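Local coordinates for XAC2610 protein (Xanthomonas axonopodis pv. citri, PDB 4QTQ) that probably acts as an immunity protein that inhibits a peptidoglycan hydrolase linked to a bacteria-killing type IV secretion system, and binds calcium, at residues V135-Q138 and S139-D142. Residues are numbered along the deposited sequence; the frame is centred on the assembly and turned at random.
Sequences VFNQ and SLSD
Asn-137 caps the short helix 138-143 just after strand 133-136, outermost in its sheet within the chain. Its OD1 accepts from the backbone N of Leu-140 at 2.9 Å (N-H...O 161°), the N-cap bond, and from Ser-139 OG at 2.8 Å, which lies in the plane of the amide carbonyl. With CG trans to the backbone N (chi1 -161°), the amide is turned so that OD1 faces both donors. Ser-139 OG in turn accepts from Ala-181 N. The amide also packs against Leu-140, whose CD1 lies 3.7 Å from Asn-137 CG, while ND2 donates to Asn-179 O. The backbone O of Asn-137 is likewise doubly engaged: Ser-141 OG, at 2.7 Å, and Ser-141 N, at 3.1 Å, approach it from opposite faces of the carbonyl plane. Ser-141 OG also accepts from Val-124 N and sits 3.3 Å from Phe-136 CE1. Between exposed residues, Gln-138 NE2 reaches Asp-142 OD1 at 3.1 Å from above the carboxylate plane, beside the helical bond from Asp-142 N to Gln-138 O. The buried side-chain polar atoms of Asn-137 and Ser-141 are thus all paired, within the turn, with strand 121-128 and with the loop at Asn-179, tying the helix start to the sheet.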
loop_
_atom_site.group_PDB
_atom_site.type_symbol
_atom_site.label_atom_id
_atom_site.label_comp_id
_atom_site.label_asym_id
_atom_site.label_seq_id
_atom_site.Cartn_x
_atom_site.Cartn_y
_atom_site.Cartn_z
ATOM N N VAL A 135 2.662 11.949 -6.647
ATOM C CA VAL A 135 3.913 11.505 -7.258
ATOM C C VAL A 135 4.157 10.040 -6.917
ATOM O O VAL A 135 4.171 9.658 -5.751
ATOM C CB VAL A 135 5.074 12.408 -6.765
ATOM C CG1 VAL A 135 6.415 11.971 -7.353
ATOM C CG2 VAL A 135 4.799 13.864 -7.145
ATOM N N PHE A 136 4.324 9.202 -7.931
ATOM C CA PHE A 136 4.613 7.797 -7.694
ATOM C C PHE A 136 5.868 7.687 -6.835
ATOM O O PHE A 136 6.884 8.308 -7.157
ATOM C CB PHE A 136 4.811 7.049 -9.012
ATOM C CG PHE A 136 5.255 5.631 -8.827
ATOM C CD1 PHE A 136 4.330 4.632 -8.544
ATOM C CD2 PHE A 136 6.593 5.298 -8.881
ATOM C CE1 PHE A 136 4.731 3.310 -8.358
ATOM C CE2 PHE A 136 7.001 3.978 -8.699
ATOM C CZ PHE A 136 6.064 2.989 -8.426
ATOM N N ASN A 137 5.805 6.898 -5.762
ATOM C CA ASN A 137 6.956 6.706 -4.862
ATOM C C ASN A 137 7.557 5.313 -5.015
ATOM O O ASN A 137 6.961 4.310 -4.608
ATOM C CB ASN A 137 6.575 6.937 -3.400
ATOM C CG ASN A 137 7.792 7.206 -2.521
ATOM O OD1 ASN A 137 8.535 6.290 -2.165
ATOM N ND2 ASN A 137 8.021 8.475 -2.202
ATOM N N GLN A 138 8.744 5.244 -5.601
ATOM C CA GLN A 138 9.394 3.954 -5.818
ATOM C C GLN A 138 9.691 3.239 -4.489
ATOM O O GLN A 138 9.363 2.061 -4.331
ATOM C CB GLN A 138 10.685 4.131 -6.624
ATOM C CG GLN A 138 11.266 2.818 -7.141
ATOM C CD GLN A 138 10.394 2.174 -8.199
ATOM O OE1 GLN A 138 10.185 2.744 -9.270
ATOM N NE2 GLN A 138 9.876 0.988 -7.908
ATOM N N SER A 139 10.301 3.951 -3.539
ATOM C CA SER A 139 10.743 3.323 -2.298
ATOM C C SER A 139 9.558 2.753 -1.526
ATOM O O SER A 139 9.632 1.640 -1.026
ATOM C CB SER A 139 11.583 4.264 -1.411
ATOM O OG SER A 139 10.804 5.307 -0.849
ATOM N N LEU A 140 8.460 3.495 -1.451
ATOM C CA LEU A 140 7.287 3.016 -0.716
ATOM C C LEU A 140 6.595 1.838 -1.417
ATOM O O LEU A 140 6.223 0.861 -0.777
ATOM C CB LEU A 140 6.316 4.162 -0.452
ATOM C CG LEU A 140 6.811 5.144 0.618
ATOM C CD1 LEU A 140 5.967 6.410 0.636
ATOM C CD2 LEU A 140 6.828 4.510 1.995
ATOM N N SER A 141 6.469 1.912 -2.734
ATOM C CA SER A 141 5.845 0.847 -3.508
ATOM C C SER A 141 6.642 -0.426 -3.360
ATOM O O SER A 141 6.078 -1.533 -3.253
ATOM C CB SER A 141 5.770 1.240 -4.986
ATOM O OG SER A 141 5.027 2.440 -5.155
ATOM N N ASP A 142 7.959 -0.264 -3.387
ATOM C CA ASP A 142 8.882 -1.380 -3.256
ATOM C C ASP A 142 8.762 -2.130 -1.924
ATOM O O ASP A 142 9.050 -3.313 -1.868
ATOM C CB ASP A 142 10.322 -0.913 -3.427
ATOM C CG ASP A 142 10.763 -0.832 -4.888
ATOM O OD1 ASP A 142 10.027 -1.257 -5.809
ATOM O OD2 ASP A 142 11.888 -0.336 -5.114
#